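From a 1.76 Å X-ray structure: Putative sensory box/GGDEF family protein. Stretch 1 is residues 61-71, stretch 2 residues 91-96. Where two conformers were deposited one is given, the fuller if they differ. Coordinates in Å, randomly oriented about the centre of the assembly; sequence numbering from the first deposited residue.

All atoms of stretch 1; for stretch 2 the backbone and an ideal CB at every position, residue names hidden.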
# COMPACT_ATOMS: atom_id res chain seq x y z
N ASN A 61 4.32 6.48 30.87
CA ASN A 61 4.19 5.30 30.04
C ASN A 61 3.78 5.65 28.62
O ASN A 61 4.17 4.94 27.65
CB ASN A 61 3.25 4.29 30.67
CG ASN A 61 3.89 3.57 31.85
OD1 ASN A 61 5.13 3.54 31.98
ND2 ASN A 61 3.07 2.99 32.74
N LEU A 62 3.04 6.72 28.45
CA LEU A 62 2.62 7.12 27.08
C LEU A 62 3.90 7.55 26.36
O LEU A 62 4.13 7.30 25.18
CB LEU A 62 1.65 8.31 27.13
CG LEU A 62 1.30 9.04 25.81
CD1 LEU A 62 0.66 7.98 24.88
CD2 LEU A 62 0.30 10.18 26.01
N THR A 63 4.75 8.29 27.07
CA THR A 63 6.00 8.75 26.41
C THR A 63 6.88 7.59 25.97
O THR A 63 7.47 7.61 24.89
CB THR A 63 6.78 9.66 27.40
OG1 THR A 63 5.98 10.84 27.58
CG2 THR A 63 8.20 10.02 26.89
N ILE A 64 7.03 6.59 26.82
CA ILE A 64 7.84 5.45 26.47
C ILE A 64 7.25 4.77 25.20
O ILE A 64 8.02 4.41 24.27
CB ILE A 64 7.90 4.47 27.63
CG1 ILE A 64 8.79 5.16 28.70
CG2 ILE A 64 8.47 3.12 27.25
CD1 ILE A 64 8.64 4.43 30.08
N LEU A 65 5.93 4.60 25.19
CA LEU A 65 5.26 3.95 24.04
C LEU A 65 5.48 4.81 22.78
O LEU A 65 5.86 4.29 21.73
CB LEU A 65 3.76 3.84 24.30
CG LEU A 65 2.97 3.21 23.15
CD1 LEU A 65 3.49 1.79 22.87
CD2 LEU A 65 1.47 3.11 23.60
N GLU A 66 5.26 6.13 22.88
CA GLU A 66 5.39 7.02 21.74
C GLU A 66 6.84 6.98 21.18
O GLU A 66 7.05 6.91 19.97
CB GLU A 66 5.13 8.43 22.15
CG GLU A 66 3.58 8.71 22.31
CD GLU A 66 3.25 10.09 22.88
OE1 GLU A 66 4.13 10.72 23.52
OE2 GLU A 66 2.11 10.52 22.62
N ASN A 67 7.81 6.99 22.08
CA ASN A 67 9.22 6.94 21.64
C ASN A 67 9.51 5.64 20.93
O ASN A 67 10.25 5.63 19.93
CB ASN A 67 10.16 7.15 22.85
CG ASN A 67 10.11 8.60 23.32
OD1 ASN A 67 9.59 9.42 22.63
ND2 ASN A 67 10.59 8.88 24.53
N MET A 68 8.95 4.52 21.44
CA MET A 68 9.16 3.25 20.80
C MET A 68 8.53 3.24 19.41
O MET A 68 9.19 2.84 18.39
CB MET A 68 8.54 2.15 21.68
CG MET A 68 8.87 0.72 21.29
SD MET A 68 7.78 -0.03 20.09
CE MET A 68 6.27 -0.49 21.08
N TRP A 69 7.25 3.65 19.32
CA TRP A 69 6.60 3.64 18.01
C TRP A 69 7.30 4.59 17.03
O TRP A 69 7.34 4.29 15.85
CB TRP A 69 5.13 4.03 18.18
CG TRP A 69 4.34 2.91 18.70
CD1 TRP A 69 4.78 1.67 19.12
CD2 TRP A 69 2.91 2.91 18.91
NE1 TRP A 69 3.70 0.90 19.53
CE2 TRP A 69 2.56 1.63 19.36
CE3 TRP A 69 1.92 3.85 18.68
CZ2 TRP A 69 1.23 1.28 19.67
CZ3 TRP A 69 0.59 3.51 18.93
CH2 TRP A 69 0.27 2.23 19.44
N SER A 70 7.79 5.75 17.48
CA SER A 70 8.49 6.64 16.61
C SER A 70 9.74 5.92 16.09
O SER A 70 10.08 6.10 14.88
CB SER A 70 8.89 7.90 17.38
OG SER A 70 7.72 8.64 17.74
N SER A 71 10.47 5.22 16.98
CA SER A 71 11.66 4.45 16.53
C SER A 71 11.30 3.40 15.52
O SER A 71 12.06 3.16 14.55
CB SER A 71 12.35 3.81 17.76
OG SER A 71 12.88 4.85 18.61
N UNK A 91 -8.90 8.14 18.97
CA UNK A 91 -7.43 7.99 18.97
C UNK A 91 -6.87 8.38 20.35
O UNK A 91 -7.22 9.47 20.87
CB UNK A 91 -6.80 8.85 17.87
N UNK A 92 -6.02 7.54 20.90
CA UNK A 92 -5.41 7.81 22.23
C UNK A 92 -3.89 7.98 22.03
O UNK A 92 -3.23 8.78 22.78
CB UNK A 92 -5.71 6.68 23.22
N UNK A 93 -3.33 7.26 21.04
CA UNK A 93 -1.87 7.33 20.81
C UNK A 93 -1.74 7.45 19.31
O UNK A 93 -2.37 6.67 18.58
CB UNK A 93 -1.11 6.12 21.36
N UNK A 94 -1.01 8.46 18.85
CA UNK A 94 -0.93 8.63 17.40
C UNK A 94 0.49 9.10 17.02
O UNK A 94 0.88 10.23 17.33
CB UNK A 94 -1.98 9.63 16.91
N UNK A 95 1.23 8.20 16.37
CA UNK A 95 2.57 8.57 15.88
C UNK A 95 2.38 8.74 14.40
O UNK A 95 1.75 7.91 13.76
CB UNK A 95 3.65 7.53 16.21
N UNK A 96 2.97 9.81 13.88
CA UNK A 96 2.93 10.09 12.41
C UNK A 96 4.37 10.06 11.93
O UNK A 96 5.29 10.47 12.67
CB UNK A 96 2.27 11.43 12.09

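Stretch 1 is one continuous helical segment; the strand that includes positions 93 to 96 runs beside it with an angle of 31° between their N-to-C directions and a closest axial approach of 8.5 Å.

Position 91 (phi/psi -62/132) has nothing of the helix within 5.5 Å of its ideal CB. The helix therefore sets no preference, and most residues would suit. It is Glu 91, whose carboxylate meets a charge at position 94.

Position 92 (-116/-32) breaks from extended geometry where the chain turns a corner. Its CA-to-CB bond points sideways and meets no helical atom within 5.5 Å, so a polar or flexible chain is as acceptable as any. Lys 92 is deposited, and its end leads away from the helix.

Position 93 (-136/127) is different. CA-to-CB points toward the helix, and the ideal CB lies 4.0 Å from Trp 69 CZ3, 4.4 Å from Leu 62 CD1 and 4.6 Å from Leu 65 CD2. This surround is apolar and already close, favouring a compact aliphatic side chain; beta-branched valine or isoleucine would also suit the extended backbone. Val 93, with chi1 t, sets CG2 3.7 Å from Leu 62 CD1 and 4.0 Å from Leu 65 CD2, while CG1 reaches Trp 69 CZ3 at 3.6 Å and Glu 66 CG at 4.1 Å.

Position 94 (-143/110) points away, so the helix scarcely restricts its side chain. Arg 94 NE lies 3.9 Å from Glu 91 OE2, a long salt bridge of charges only, with no N-H pointing at the oxygen. A water accepts from Arg 94 N at 2.9 Å and donates to Glu 66 OE2 at 2.8 Å, joining two segments that share no direct hydrogen bond.

Position 95 (-104/137) turns toward the helix again, its CA 6.3 Å from Ser 70 CA. The ideal CB is 4.3 Å from Trp 69 CB, 4.5 Å from Ser 70 OG and 5.1 Å from Glu 66 O. The inward bond and the nearby Trp 69 CB favour a medium aliphatic chain. Ser 70 OG gives its proton to Glu 66 O at 2.9 Å but could still accept, so a short donor such as serine or threonine is another possibility. Ile 95 (m, m) places CG1 3.6 Å from Trp 69 CB, at the edge of the indole near its plane, and CD1 3.8 Å from both Glu 66 O and Ser 70 OG.

Position 96 (-118/147) points away into space the helix leaves free; many residues would fit. The side chain of Lys 96 comes no nearer than 8.3 Å, from its CB to Ser 70 OG.

Stretch 2 (91-96) EKVRIK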
# COMPACT_ATOMS: atom_id res chain seq x y z
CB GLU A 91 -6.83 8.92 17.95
CG GLU A 91 -7.26 8.52 16.47
CD GLU A 91 -6.84 9.54 15.45
OE1 GLU A 91 -6.86 10.76 15.78
OE2 GLU A 91 -6.47 9.11 14.28
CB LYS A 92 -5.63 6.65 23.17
CG LYS A 92 -7.13 6.33 23.44
CD LYS A 92 -7.81 7.46 24.13
CE LYS A 92 -7.05 7.75 25.40
NZ LYS A 92 -7.96 8.42 26.31
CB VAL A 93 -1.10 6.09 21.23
CG1 VAL A 93 0.40 6.38 21.09
CG2 VAL A 93 -1.37 5.76 22.75
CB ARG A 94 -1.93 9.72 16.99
CG ARG A 94 -1.90 10.04 15.49
CD ARG A 94 -3.13 10.87 15.09
NE ARG A 94 -3.11 11.08 13.65
CZ ARG A 94 -3.37 12.25 13.04
NH1 ARG A 94 -3.70 13.37 13.71
NH2 ARG A 94 -3.28 12.28 11.69
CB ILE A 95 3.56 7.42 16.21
CG1 ILE A 95 3.86 7.36 17.75
CG2 ILE A 95 4.82 7.46 15.34
CD1 ILE A 95 4.03 8.56 18.44
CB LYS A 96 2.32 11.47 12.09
CG LYS A 96 0.86 11.52 12.61
CD LYS A 96 0.35 12.88 12.40
CE LYS A 96 0.09 13.05 10.83
NZ LYS A 96 -0.71 14.32 10.52
O HOH W 1 0.01 10.33 20.77
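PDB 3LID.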